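Long-range contact in transcriptional regulator, ROK family (Vibrio cholerae O1 biovar eltor, PDB 1Z05), which probably binds DNA to regulate transcription of carbohydrate-metabolism genes, as a zinc-containing member of the ROK family related to Escherichia coli Mlc: residues Ile174-Val187 with Met190-Pro202. Numbering follows the deposited sequence.
Sequences ITLPGLVNSEQGIV and MPHYNVKNLALGP. With SO4 (sulfate ion), chain F.
Val-187 and Leu-198 form a single antiparallel bridge as a hydrogen-bonded pair, Val-187 N giving to Leu-198 O at 2.8 Å and Leu-198 N returning to Val-187 O at a more bent 137°. Asn-197 and Leu-198 both face Val-187, which makes this a G1 beta bulge that joins the edge of the 179-181/186-189 hairpin to the chain leading into helix 200-208, within the ASKHA (actin-like ATPase) fold of the ROK family. Two residues before Val-187, Gly-185 O accepts from Gly-201 N at 2.9 Å, in the carbonyl plane and on a lone pair, so the first turn of the helix is tied to the hairpin. Gly-185 and Gly-201 bring their CA atoms to 4.3 Å, with Gly-185 at positive phi.

Val-187 divides its two methyls. With CG1 anti to the backbone N (chi1 -176°), that branch meets Val-195 CG1 at 4.0 Å and the CB of Met-190, while CG2 lies 4.0 Å from Leu-200 CD2, the two side chains running side by side; Leu-200 and Ile-174 reach toward each other tip to tip. Ile-174, on strand 168-176 of the five-stranded sheet, also touches Leu-151 of helix 144-161.

At the other end, the Met-190 side chain crosses Leu-176 at about a right angle. Its bend at chi3 (-55°) brings CE to 3.5 Å from Leu-176 CD1, tighter than usual van der Waals contact. Pro-177 sets CB 3.8 Å from CG of Pro-191, and its buried carbonyl O has no polar partner in the model and instead lies 3.5 Å from both CB and CE of Met-190.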
# COMPACT_ATOMS: atom_id res chain seq x y z
N ILE A 174 -17.00 4.11 -14.04
CA ILE A 174 -17.82 4.98 -13.20
C ILE A 174 -17.10 5.26 -11.88
O ILE A 174 -16.61 4.34 -11.22
CB ILE A 174 -19.29 4.45 -13.02
CG1 ILE A 174 -20.14 5.40 -12.16
CG2 ILE A 174 -19.33 3.00 -12.49
CD1 ILE A 174 -21.65 5.34 -12.48
N THR A 175 -17.01 6.55 -11.55
CA THR A 175 -16.34 6.98 -10.32
C THR A 175 -17.35 7.76 -9.49
O THR A 175 -18.30 8.33 -10.03
CB THR A 175 -15.08 7.83 -10.61
OG1 THR A 175 -15.43 8.94 -11.45
CG2 THR A 175 -14.02 6.97 -11.32
N LEU A 176 -17.15 7.75 -8.18
CA LEU A 176 -18.11 8.34 -7.26
C LEU A 176 -17.47 8.46 -5.88
O LEU A 176 -16.56 7.70 -5.55
CB LEU A 176 -19.38 7.46 -7.16
CG LEU A 176 -19.23 6.00 -6.69
CD1 LEU A 176 -20.49 5.55 -6.01
CD2 LEU A 176 -18.91 5.08 -7.85
N PRO A 177 -17.94 9.41 -5.06
CA PRO A 177 -17.48 9.46 -3.66
C PRO A 177 -18.04 8.27 -2.87
O PRO A 177 -19.01 7.65 -3.32
CB PRO A 177 -18.08 10.77 -3.14
CG PRO A 177 -19.31 10.99 -4.01
CD PRO A 177 -18.92 10.47 -5.37
N GLY A 178 -17.44 7.94 -1.73
CA GLY A 178 -17.98 6.89 -0.87
C GLY A 178 -17.14 5.64 -0.76
O GLY A 178 -16.01 5.59 -1.26
N LEU A 179 -17.68 4.61 -0.11
CA LEU A 179 -16.96 3.34 0.06
C LEU A 179 -17.25 2.42 -1.12
O LEU A 179 -18.40 2.06 -1.39
CB LEU A 179 -17.33 2.66 1.38
CG LEU A 179 -17.13 3.42 2.70
CD1 LEU A 179 -17.51 2.54 3.90
CD2 LEU A 179 -15.71 3.95 2.86
N VAL A 180 -16.19 2.04 -1.83
CA VAL A 180 -16.33 1.29 -3.07
C VAL A 180 -15.38 0.09 -3.07
O VAL A 180 -14.17 0.23 -2.83
CB VAL A 180 -16.07 2.20 -4.32
CG1 VAL A 180 -16.14 1.41 -5.62
CG2 VAL A 180 -17.02 3.41 -4.34
N ASN A 181 -15.95 -1.09 -3.29
CA ASN A 181 -15.16 -2.28 -3.57
C ASN A 181 -14.99 -2.41 -5.09
O ASN A 181 -15.93 -2.80 -5.79
CB ASN A 181 -15.81 -3.52 -2.97
CG ASN A 181 -14.95 -4.78 -3.10
OD1 ASN A 181 -14.27 -4.99 -4.11
ND2 ASN A 181 -14.96 -5.61 -2.07
N SER A 182 -13.80 -2.06 -5.57
CA SER A 182 -13.49 -2.06 -7.00
C SER A 182 -13.45 -3.45 -7.63
O SER A 182 -13.92 -3.64 -8.75
CB SER A 182 -12.14 -1.36 -7.24
OG SER A 182 -12.33 0.03 -7.27
N GLU A 183 -12.85 -4.39 -6.90
CA GLU A 183 -12.78 -5.80 -7.31
C GLU A 183 -14.17 -6.34 -7.67
O GLU A 183 -14.33 -7.06 -8.65
CB GLU A 183 -12.15 -6.64 -6.19
CG GLU A 183 -11.83 -8.10 -6.54
CD GLU A 183 -11.43 -8.94 -5.33
OE1 GLU A 183 -11.71 -8.53 -4.17
OE2 GLU A 183 -10.84 -10.04 -5.52
N GLN A 184 -15.17 -5.98 -6.86
CA GLN A 184 -16.52 -6.52 -7.00
C GLN A 184 -17.51 -5.57 -7.68
O GLN A 184 -18.57 -5.99 -8.13
CB GLN A 184 -17.06 -6.95 -5.63
CG GLN A 184 -16.22 -8.01 -4.90
CD GLN A 184 -16.52 -9.45 -5.34
OE1 GLN A 184 -17.05 -10.24 -4.56
NE2 GLN A 184 -16.18 -9.79 -6.58
N GLY A 185 -17.15 -4.29 -7.78
CA GLY A 185 -18.04 -3.29 -8.38
C GLY A 185 -19.19 -2.90 -7.47
O GLY A 185 -20.27 -2.55 -7.94
N ILE A 186 -18.95 -2.96 -6.16
CA ILE A 186 -19.98 -2.72 -5.15
C ILE A 186 -19.74 -1.40 -4.44
O ILE A 186 -18.63 -1.12 -3.97
CB ILE A 186 -20.02 -3.87 -4.12
CG1 ILE A 186 -20.55 -5.16 -4.76
CG2 ILE A 186 -20.86 -3.49 -2.89
CD1 ILE A 186 -20.38 -6.39 -3.88
N VAL A 187 -20.79 -0.58 -4.38
CA VAL A 187 -20.77 0.64 -3.58
C VAL A 187 -21.38 0.32 -2.21
O VAL A 187 -22.59 0.09 -2.12
CB VAL A 187 -21.57 1.78 -4.23
CG1 VAL A 187 -21.42 3.07 -3.39
CG2 VAL A 187 -21.11 2.01 -5.68
N MET A 190 -22.45 5.71 0.41
CA MET A 190 -21.93 6.93 -0.20
C MET A 190 -22.63 8.19 0.31
O MET A 190 -23.71 8.09 0.92
CB MET A 190 -22.00 6.82 -1.73
CG MET A 190 -23.40 6.82 -2.32
SD MET A 190 -23.35 6.73 -4.11
CE MET A 190 -22.30 8.14 -4.51
N PRO A 191 -22.03 9.37 0.07
CA PRO A 191 -22.70 10.61 0.47
C PRO A 191 -23.93 10.86 -0.41
O PRO A 191 -24.01 10.32 -1.52
CB PRO A 191 -21.65 11.70 0.22
CG PRO A 191 -20.37 10.98 -0.06
CD PRO A 191 -20.72 9.63 -0.55
N HIS A 192 -24.87 11.66 0.10
CA HIS A 192 -26.03 12.14 -0.66
C HIS A 192 -27.11 11.08 -0.87
O HIS A 192 -28.26 11.28 -0.48
CB HIS A 192 -25.61 12.76 -2.01
CG HIS A 192 -26.74 13.39 -2.77
ND1 HIS A 192 -27.19 14.67 -2.51
CD2 HIS A 192 -27.51 12.92 -3.77
CE1 HIS A 192 -28.19 14.95 -3.32
NE2 HIS A 192 -28.41 13.91 -4.10
N TYR A 193 -26.74 9.97 -1.50
CA TYR A 193 -27.68 8.90 -1.79
C TYR A 193 -27.80 7.92 -0.62
O TYR A 193 -26.86 7.75 0.16
CB TYR A 193 -27.30 8.15 -3.08
CG TYR A 193 -27.11 9.05 -4.28
CD1 TYR A 193 -28.22 9.51 -5.01
CD2 TYR A 193 -25.84 9.46 -4.69
CE1 TYR A 193 -28.07 10.34 -6.11
CE2 TYR A 193 -25.67 10.29 -5.80
CZ TYR A 193 -26.80 10.73 -6.50
OH TYR A 193 -26.66 11.55 -7.60
N ASN A 194 -28.97 7.30 -0.50
CA ASN A 194 -29.19 6.28 0.50
C ASN A 194 -28.85 4.91 -0.10
O ASN A 194 -29.70 4.25 -0.70
CB ASN A 194 -30.64 6.32 0.99
CG ASN A 194 -30.94 5.27 2.04
OD1 ASN A 194 -30.04 4.79 2.75
ND2 ASN A 194 -32.21 4.89 2.15
N VAL A 195 -27.59 4.52 0.08
CA VAL A 195 -27.04 3.31 -0.54
C VAL A 195 -26.50 2.33 0.49
O VAL A 195 -25.88 2.72 1.48
CB VAL A 195 -25.95 3.69 -1.59
CG1 VAL A 195 -25.06 2.50 -1.93
CG2 VAL A 195 -26.61 4.24 -2.83
N LYS A 196 -26.76 1.04 0.24
CA LYS A 196 -26.21 -0.04 1.06
C LYS A 196 -25.87 -1.22 0.15
O LYS A 196 -26.76 -1.95 -0.29
CB LYS A 196 -27.20 -0.46 2.14
CG LYS A 196 -26.62 -1.38 3.22
CD LYS A 196 -27.67 -1.71 4.27
CE LYS A 196 -27.06 -2.35 5.52
NZ LYS A 196 -28.08 -2.53 6.59
N ASN A 197 -24.58 -1.38 -0.11
CA ASN A 197 -24.06 -2.49 -0.92
C ASN A 197 -24.69 -2.61 -2.30
O ASN A 197 -25.14 -3.69 -2.71
CB ASN A 197 -24.14 -3.82 -0.14
CG ASN A 197 -23.27 -3.81 1.11
OD1 ASN A 197 -22.12 -3.35 1.09
ND2 ASN A 197 -23.82 -4.32 2.22
N LEU A 198 -24.72 -1.50 -3.03
CA LEU A 198 -25.27 -1.49 -4.39
C LEU A 198 -24.28 -2.12 -5.37
O LEU A 198 -23.16 -1.62 -5.54
CB LEU A 198 -25.65 -0.07 -4.83
CG LEU A 198 -25.98 0.16 -6.31
CD1 LEU A 198 -27.29 -0.50 -6.73
CD2 LEU A 198 -25.98 1.65 -6.66
N ALA A 199 -24.71 -3.20 -6.02
CA ALA A 199 -23.88 -3.91 -6.99
C ALA A 199 -23.87 -3.18 -8.33
O ALA A 199 -24.40 -3.67 -9.33
CB ALA A 199 -24.38 -5.35 -7.16
N LEU A 200 -23.24 -2.02 -8.34
CA LEU A 200 -23.28 -1.10 -9.47
C LEU A 200 -22.61 -1.65 -10.74
O LEU A 200 -23.18 -1.55 -11.83
CB LEU A 200 -22.63 0.24 -9.08
CG LEU A 200 -22.75 1.41 -10.06
CD1 LEU A 200 -24.22 1.73 -10.33
CD2 LEU A 200 -22.01 2.62 -9.50
N GLY A 201 -21.41 -2.20 -10.59
CA GLY A 201 -20.72 -2.87 -11.70
C GLY A 201 -21.51 -4.02 -12.32
O GLY A 201 -21.78 -4.00 -13.52
N PRO A 202 -21.87 -5.05 -11.52
CA PRO A 202 -22.68 -6.16 -12.03
C PRO A 202 -23.99 -5.73 -12.71
O PRO A 202 -24.38 -6.33 -13.73
CB PRO A 202 -22.98 -6.99 -10.77
CG PRO A 202 -21.84 -6.68 -9.85
CD PRO A 202 -21.50 -5.24 -10.10
S SO4 F . -24.93 13.18 3.25
O1 SO4 F . -26.35 13.15 2.88
O2 SO4 F . -24.40 11.82 3.19
O3 SO4 F . -24.20 14.04 2.33
O4 SO4 F . -24.79 13.69 4.61